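Long-range contacts in homospermidine synthase (Legionella pneumophila subsp. pneumophila str. Philadelphia 1, PDB 2PH5), which probably makes the polyamine homospermidine by an aminobutyl transfer, using a bound NAD cofactor: residues Q149-I154 with P411-V416; P270-M275 with H287-T292. All blocks are in the same frame, centred on the assembly; numbering follows the deposited sequence.

Contact 1 of 2, residues Q149-I154 with P411-V416; sequences QKTALI and PDEGIV
The hydroxyl OG1 of T151 has two polar partners: it accepts a weak, bent bond from the amide N of E413 (2.6 Å, 127° at the hydrogen) and is hydrogen-bonded to the carbonyl of H410, just before the second segment. A chi1 of -61° leaves OG1 beside the backbone N and turns CG2 anti to it, where the methyl lies 4.1 Å from CG2 of V416. Threonine suits this place because its branched side chain serves the polar backbone of 410-413 and an apolar face at once. The amide N of T151 also donates a hydrogen bond to O of P411 (2.7 Å). Next comes G414, whose positive phi of 72° is easily taken by a residue without CB; its O accepts from N of A152 at 2.9 Å.

From here the chains run as a short parallel pair. O of A152 receives N of V416, and N of I154 donates to O of V416 (3.0 Å). L153 packs CD1 against CG2 of V416 (3.4 Å) on one face, while CB of A152 meets CG1 of I415 on the other. Toward solvent, K150 and D412 lie side by side and form a weak, long salt bridge, NZ to OD1 3.4 Å.

In the seven-stranded parallel sheet of the Rossmann-type domain, strand 152-153 lies between 109-112 and 415-416, the outermost strand within this chain. The chemistry implies that this late strand is joined to the nucleotide-binding sheet mainly by backbone bonds, the T151 hydroxyl adding a side-chain link to H410 and E413 just before it.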
ATOM      1  N   GLN A 149      38.436  -0.386  27.981  1.00 53.12           N
ATOM      2  CA  GLN A 149      39.071   0.923  27.929  1.00 51.37           C
ATOM      3  C   GLN A 149      38.893   1.549  26.550  1.00 49.11           C
ATOM      4  O   GLN A 149      38.476   2.705  26.425  1.00 49.82           O
ATOM      5  CB  GLN A 149      40.563   0.777  28.253  1.00 54.09           C
ATOM      6  CG  GLN A 149      41.145   1.860  29.164  1.00 58.04           C
ATOM      7  CD  GLN A 149      41.849   2.977  28.405  1.00 59.79           C
ATOM      8  OE1 GLN A 149      42.812   2.737  27.668  1.00 59.88           O
ATOM      9  NE2 GLN A 149      41.377   4.206  28.588  1.00 60.24           N
ATOM     10  N   LYS A 150      39.209   0.775  25.516  1.00 45.49           N
ATOM     11  CA  LYS A 150      39.100   1.233  24.132  1.00 40.03           C
ATOM     12  C   LYS A 150      37.677   1.629  23.744  1.00 36.86           C
ATOM     13  O   LYS A 150      36.709   0.997  24.165  1.00 36.06           O
ATOM     14  CB  LYS A 150      39.644   0.150  23.198  1.00 39.84           C
ATOM     15  CG  LYS A 150      41.157   0.167  23.100  1.00 37.10           C
ATOM     16  CD  LYS A 150      41.591   1.464  22.457  1.00 36.73           C
ATOM     17  CE  LYS A 150      43.080   1.622  22.432  1.00 38.54           C
ATOM     18  NZ  LYS A 150      43.406   2.923  21.794  1.00 39.56           N
ATOM     19  N   THR A 151      37.562   2.682  22.941  1.00 32.52           N
ATOM     20  CA  THR A 151      36.260   3.189  22.517  1.00 29.97           C
ATOM     21  C   THR A 151      35.501   2.258  21.574  1.00 29.62           C
ATOM     22  O   THR A 151      36.062   1.699  20.632  1.00 27.84           O
ATOM     23  CB  THR A 151      36.399   4.573  21.841  1.00 28.44           C
ATOM     24  OG1 THR A 151      36.960   5.497  22.777  1.00 29.06           O
ATOM     25  CG2 THR A 151      35.046   5.093  21.380  1.00 26.06           C
ATOM     26  N   ALA A 152      34.215   2.098  21.852  1.00 26.97           N
ATOM     27  CA  ALA A 152      33.355   1.266  21.042  1.00 27.13           C
ATOM     28  C   ALA A 152      32.036   2.008  20.884  1.00 26.71           C
ATOM     29  O   ALA A 152      31.185   1.975  21.781  1.00 27.37           O
ATOM     30  CB  ALA A 152      33.133  -0.082  21.729  1.00 29.64           C
ATOM     31  N   LEU A 153      31.891   2.704  19.759  1.00 24.19           N
ATOM     32  CA  LEU A 153      30.689   3.479  19.456  1.00 23.07           C
ATOM     33  C   LEU A 153      29.624   2.541  18.909  1.00 23.00           C
ATOM     34  O   LEU A 153      29.814   1.923  17.865  1.00 24.10           O
ATOM     35  CB  LEU A 153      31.010   4.556  18.409  1.00 23.77           C
ATOM     36  CG  LEU A 153      29.959   5.653  18.176  1.00 23.35           C
ATOM     37  CD1 LEU A 153      29.743   6.431  19.469  1.00 22.61           C
ATOM     38  CD2 LEU A 153      30.418   6.587  17.066  1.00 22.43           C
ATOM     39  N   ILE A 154      28.503   2.435  19.610  1.00 23.31           N
ATOM     40  CA  ILE A 154      27.443   1.535  19.178  1.00 25.01           C
ATOM     41  C   ILE A 154      26.213   2.218  18.593  1.00 24.34           C
ATOM     42  O   ILE A 154      25.957   3.394  18.848  1.00 24.85           O
ATOM     43  CB  ILE A 154      27.002   0.620  20.341  1.00 25.09           C
ATOM     44  CG1 ILE A 154      26.528   1.474  21.523  1.00 26.09           C
ATOM     45  CG2 ILE A 154      28.162  -0.271  20.753  1.00 24.05           C
ATOM     46  CD1 ILE A 154      26.030   0.669  22.718  1.00 23.30           C
ATOM     47  N   PRO A 411      39.933   7.544  21.230  1.00 34.87           N
ATOM     48  CA  PRO A 411      40.104   6.090  21.272  1.00 34.37           C
ATOM     49  C   PRO A 411      39.939   5.384  22.607  1.00 34.45           C
ATOM     50  O   PRO A 411      39.837   4.161  22.649  1.00 34.44           O
ATOM     51  CB  PRO A 411      41.504   5.906  20.699  1.00 35.51           C
ATOM     52  CG  PRO A 411      42.225   7.091  21.233  1.00 34.78           C
ATOM     53  CD  PRO A 411      41.231   8.212  21.005  1.00 35.48           C
ATOM     54  N   ASP A 412      39.908   6.136  23.698  1.00 35.36           N
ATOM     55  CA  ASP A 412      39.784   5.510  25.008  1.00 36.40           C
ATOM     56  C   ASP A 412      38.599   6.060  25.780  1.00 37.78           C
ATOM     57  O   ASP A 412      38.760   6.802  26.742  1.00 39.11           O
ATOM     58  CB  ASP A 412      41.089   5.711  25.775  1.00 34.84           C
ATOM     59  CG  ASP A 412      42.285   5.148  25.019  1.00 36.88           C
ATOM     60  OD1 ASP A 412      42.398   3.906  24.921  1.00 36.95           O
ATOM     61  OD2 ASP A 412      43.103   5.939  24.509  1.00 37.44           O
ATOM     62  N   GLU A 413      37.400   5.676  25.352  1.00 37.83           N
ATOM     63  CA  GLU A 413      36.178   6.146  25.987  1.00 35.23           C
ATOM     64  C   GLU A 413      35.277   4.994  26.404  1.00 33.80           C
ATOM     65  O   GLU A 413      34.225   5.198  27.013  1.00 33.18           O
ATOM     66  CB  GLU A 413      35.435   7.074  25.028  1.00 35.49           C
ATOM     67  CG  GLU A 413      36.254   8.274  24.567  1.00 37.30           C
ATOM     68  CD  GLU A 413      36.645   9.201  25.712  1.00 37.44           C
ATOM     69  OE1 GLU A 413      35.739   9.728  26.391  1.00 36.88           O
ATOM     70  OE2 GLU A 413      37.861   9.401  25.927  1.00 37.61           O
ATOM     71  N   GLY A 414      35.709   3.780  26.082  1.00 32.96           N
ATOM     72  CA  GLY A 414      34.927   2.610  26.424  1.00 30.84           C
ATOM     73  C   GLY A 414      33.695   2.507  25.550  1.00 29.61           C
ATOM     74  O   GLY A 414      33.611   3.134  24.496  1.00 29.30           O
ATOM     75  N   ILE A 415      32.740   1.704  25.989  1.00 27.85           N
ATOM     76  CA  ILE A 415      31.522   1.539  25.237  1.00 29.65           C
ATOM     77  C   ILE A 415      30.697   2.822  25.326  1.00 29.97           C
ATOM     78  O   ILE A 415      30.332   3.253  26.415  1.00 32.69           O
ATOM     79  CB  ILE A 415      30.709   0.351  25.774  1.00 28.31           C
ATOM     80  CG1 ILE A 415      31.408  -0.962  25.411  1.00 32.18           C
ATOM     81  CG2 ILE A 415      29.320   0.371  25.195  1.00 30.83           C
ATOM     82  CD1 ILE A 415      30.552  -2.209  25.654  1.00 33.65           C
ATOM     83  N   VAL A 416      30.418   3.447  24.186  1.00 28.81           N
ATOM     84  CA  VAL A 416      29.637   4.677  24.199  1.00 28.04           C
ATOM     85  C   VAL A 416      28.469   4.655  23.220  1.00 26.91           C
ATOM     86  O   VAL A 416      28.530   4.003  22.181  1.00 25.98           O
ATOM     87  CB  VAL A 416      30.534   5.912  23.897  1.00 28.47           C
ATOM     88  CG1 VAL A 416      31.639   6.020  24.940  1.00 30.20           C
ATOM     89  CG2 VAL A 416      31.140   5.800  22.516  1.00 29.90           C
TER

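Contact 2 of 2, residues P270-M275 with H287-T292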
ATOM      1  N   PRO A 270       1.475  -6.156  15.037  1.00 33.97           N
ATOM      2  CA  PRO A 270       2.854  -5.974  14.549  1.00 30.77           C
ATOM      3  C   PRO A 270       3.046  -4.498  14.206  1.00 27.31           C
ATOM      4  O   PRO A 270       2.099  -3.831  13.789  1.00 24.02           O
ATOM      5  CB  PRO A 270       2.912  -6.846  13.294  1.00 32.09           C
ATOM      6  CG  PRO A 270       1.860  -7.876  13.523  1.00 34.23           C
ATOM      7  CD  PRO A 270       0.739  -7.102  14.181  1.00 33.35           C
ATOM      8  N   SER A 271       4.269  -3.998  14.361  1.00 26.37           N
ATOM      9  CA  SER A 271       4.545  -2.588  14.096  1.00 25.70           C
ATOM     10  C   SER A 271       4.109  -2.152  12.691  1.00 24.90           C
ATOM     11  O   SER A 271       3.603  -1.033  12.499  1.00 22.97           O
ATOM     12  CB  SER A 271       6.031  -2.275  14.330  1.00 24.77           C
ATOM     13  OG  SER A 271       6.869  -2.863  13.352  1.00 29.27           O
ATOM     14  N   ALA A 272       4.285  -3.042  11.717  1.00 21.61           N
ATOM     15  CA  ALA A 272       3.889  -2.753  10.343  1.00 20.53           C
ATOM     16  C   ALA A 272       2.359  -2.698  10.210  1.00 19.67           C
ATOM     17  O   ALA A 272       1.823  -2.356   9.151  1.00 19.30           O
ATOM     18  CB  ALA A 272       4.456  -3.815   9.399  1.00 21.04           C
ATOM     19  N   GLY A 273       1.655  -3.042  11.285  1.00 18.37           N
ATOM     20  CA  GLY A 273       0.201  -3.020  11.263  1.00 18.58           C
ATOM     21  C   GLY A 273      -0.383  -1.862  12.065  1.00 19.27           C
ATOM     22  O   GLY A 273      -1.590  -1.805  12.297  1.00 21.04           O
ATOM     23  N   VAL A 274       0.485  -0.949  12.492  1.00 18.76           N
ATOM     24  CA  VAL A 274       0.092   0.223  13.264  1.00 20.02           C
ATOM     25  C   VAL A 274       0.522   1.495  12.523  1.00 21.98           C
ATOM     26  O   VAL A 274       1.690   1.646  12.163  1.00 22.12           O
ATOM     27  CB  VAL A 274       0.779   0.246  14.656  1.00 19.81           C
ATOM     28  CG1 VAL A 274       0.174   1.341  15.519  1.00 17.15           C
ATOM     29  CG2 VAL A 274       0.653  -1.112  15.338  1.00 18.74           C
HETATM   30  N   MSE A 275      -0.415   2.406  12.294  1.00 23.67           N
HETATM   31  CA  MSE A 275      -0.109   3.657  11.612  1.00 24.52           C
HETATM   32  C   MSE A 275      -0.192   4.814  12.612  1.00 24.58           C
HETATM   33  O   MSE A 275      -1.011   4.806  13.534  1.00 25.32           O
HETATM   34  CB  MSE A 275      -1.114   3.903  10.482  1.00 31.09           C
HETATM   35  CG  MSE A 275      -1.252   2.777   9.472  1.00 36.93           C
HETATM   36 SE   MSE A 275       0.402   2.355   8.568  1.00 51.78          SE
HETATM   37  CE  MSE A 275       0.568   3.941   7.460  1.00 41.93           C
ATOM     38  N   HIS A 287       0.737   9.420   7.061  1.00 23.95           N
ATOM     39  CA  HIS A 287       0.542   8.300   7.970  1.00 23.46           C
ATOM     40  C   HIS A 287       1.716   7.344   7.830  1.00 23.49           C
ATOM     41  O   HIS A 287       1.842   6.641   6.827  1.00 24.86           O
ATOM     42  CB  HIS A 287      -0.755   7.546   7.671  1.00 22.01           C
ATOM     43  CG  HIS A 287      -1.995   8.280   8.079  1.00 23.55           C
ATOM     44  ND1 HIS A 287      -3.234   7.677   8.130  1.00 17.25           N
ATOM     45  CD2 HIS A 287      -2.191   9.574   8.433  1.00 22.60           C
ATOM     46  CE1 HIS A 287      -4.138   8.567   8.498  1.00 20.77           C
ATOM     47  NE2 HIS A 287      -3.532   9.725   8.687  1.00 23.59           N
ATOM     48  N   GLY A 288       2.578   7.312   8.837  1.00 21.92           N
ATOM     49  CA  GLY A 288       3.717   6.414   8.774  1.00 20.88           C
ATOM     50  C   GLY A 288       3.503   5.133   9.568  1.00 19.73           C
ATOM     51  O   GLY A 288       2.611   5.063  10.415  1.00 20.10           O
ATOM     52  N   PHE A 289       4.305   4.113   9.280  1.00 17.70           N
ATOM     53  CA  PHE A 289       4.224   2.851  10.002  1.00 18.07           C
ATOM     54  C   PHE A 289       4.966   3.055  11.315  1.00 17.43           C
ATOM     55  O   PHE A 289       6.034   3.675  11.336  1.00 14.47           O
ATOM     56  CB  PHE A 289       4.903   1.708   9.223  1.00 17.81           C
ATOM     57  CG  PHE A 289       4.171   1.290   7.986  1.00 18.83           C
ATOM     58  CD1 PHE A 289       4.384   1.956   6.781  1.00 19.65           C
ATOM     59  CD2 PHE A 289       3.240   0.256   8.032  1.00 16.21           C
ATOM     60  CE1 PHE A 289       3.678   1.603   5.633  1.00 18.57           C
ATOM     61  CE2 PHE A 289       2.526  -0.107   6.894  1.00 17.86           C
ATOM     62  CZ  PHE A 289       2.744   0.570   5.687  1.00 19.83           C
ATOM     63  N   LEU A 290       4.404   2.545  12.406  1.00 17.82           N
ATOM     64  CA  LEU A 290       5.037   2.671  13.714  1.00 20.28           C
ATOM     65  C   LEU A 290       6.055   1.542  13.907  1.00 22.48           C
ATOM     66  O   LEU A 290       5.991   0.777  14.870  1.00 21.82           O
ATOM     67  CB  LEU A 290       3.963   2.652  14.810  1.00 19.16           C
ATOM     68  CG  LEU A 290       4.287   2.795  16.312  1.00 20.60           C
ATOM     69  CD1 LEU A 290       5.515   3.627  16.570  1.00 18.67           C
ATOM     70  CD2 LEU A 290       3.068   3.402  16.992  1.00 19.97           C
ATOM     71  N   ILE A 291       6.982   1.455  12.954  1.00 25.77           N
ATOM     72  CA  ILE A 291       8.053   0.469  12.951  1.00 30.24           C
ATOM     73  C   ILE A 291       8.894   0.621  14.205  1.00 32.27           C
ATOM     74  O   ILE A 291       9.299   1.719  14.560  1.00 33.79           O
ATOM     75  CB  ILE A 291       8.978   0.641  11.711  1.00 31.43           C
ATOM     76  CG1 ILE A 291       8.626  -0.385  10.637  1.00 32.78           C
ATOM     77  CG2 ILE A 291      10.431   0.424  12.089  1.00 32.84           C
ATOM     78  CD1 ILE A 291       7.242  -0.282  10.129  1.00 31.61           C
ATOM     79  N   THR A 292       9.174  -0.491  14.862  1.00 36.21           N
ATOM     80  CA  THR A 292       9.958  -0.485  16.089  1.00 41.26           C
ATOM     81  C   THR A 292      11.447  -0.185  15.855  1.00 43.56           C
ATOM     82  O   THR A 292      11.941  -0.297  14.731  1.00 43.05           O
ATOM     83  CB  THR A 292       9.848  -1.857  16.756  1.00 42.18           C
ATOM     84  OG1 THR A 292      10.525  -2.827  15.948  1.00 44.40           O
ATOM     85  CG2 THR A 292       8.387  -2.267  16.880  1.00 41.46           C
TER
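Selenium of the selenomethionine M275 sits over one face of the F289 ring, 3.8 Å from the ring centroid and shifted toward the rim, a Met-aromatic contact. Bends at chi2 and chi3 (-59° and -71°) curl the chain back so that the terminal methyl CE also lies over the face, almost on the ring normal and 4.2 Å from the centroid, as a CH-pi contact. The long, unbranched chain of methionine, here with selenium for sulfur, suits this place because it can fold over a flat ring that points the same way beside it. The backbones of M275 and F289 form a non-hydrogen-bonded antiparallel pair.

Farther along, CG1 of V274 touches CD2 of L290 at 3.8 Å, two branched aliphatic chains lying side by side. CB of S271 meets CG2 of T292 at 3.5 Å, small groups that let the chains come close where the strand has ended.

At the polar edge, N of L290 gives O of V274 a fairly straight bond of 2.9 Å. L290 itself is the centre of an inverse gamma turn, which turns the chain just after strand 286-289, with I291 still beside S271. O of A272 lies in the plane of the F289 ring, 3.2 Å from CD2, where the slightly positive ring hydrogens suit a carbonyl; NZ of K335 of the same chain also bonds to this oxygen.

The 3-10 segment 271-273 leads into strand 275-278 and packs on F289 and on the residues that follow strand 286-289. OG of S271 bonds to the carbonyl of E234 in helix 228-236, L290 rests on strands 238-242 and 311-322, and H287 reaches E338 of the second subunit.

How the contacts relate
Along the chain, contact 2 is nested inside the long loop that contact 1 closes: residues 270-292 fall between 154 and 411. The two lie on opposite sides of the chain's centre, their own centres 33 Å apart and their nearest atoms about 15 Å apart, and share no sheet. Contact 1 belongs to the seven-stranded parallel sheet, contact 2 to a two-stranded antiparallel hairpin. The chain thus leaves the nucleotide-binding sheet, builds the part that carries contact 2, and returns to add strand 415-416, so the saccharopine dehydrogenase C-terminal region contributes to both. NAD lies about 10 Å from the I154 side chain and about 11 Å from that of I291. Of the two, contact 2 alone is touched by the second subunit.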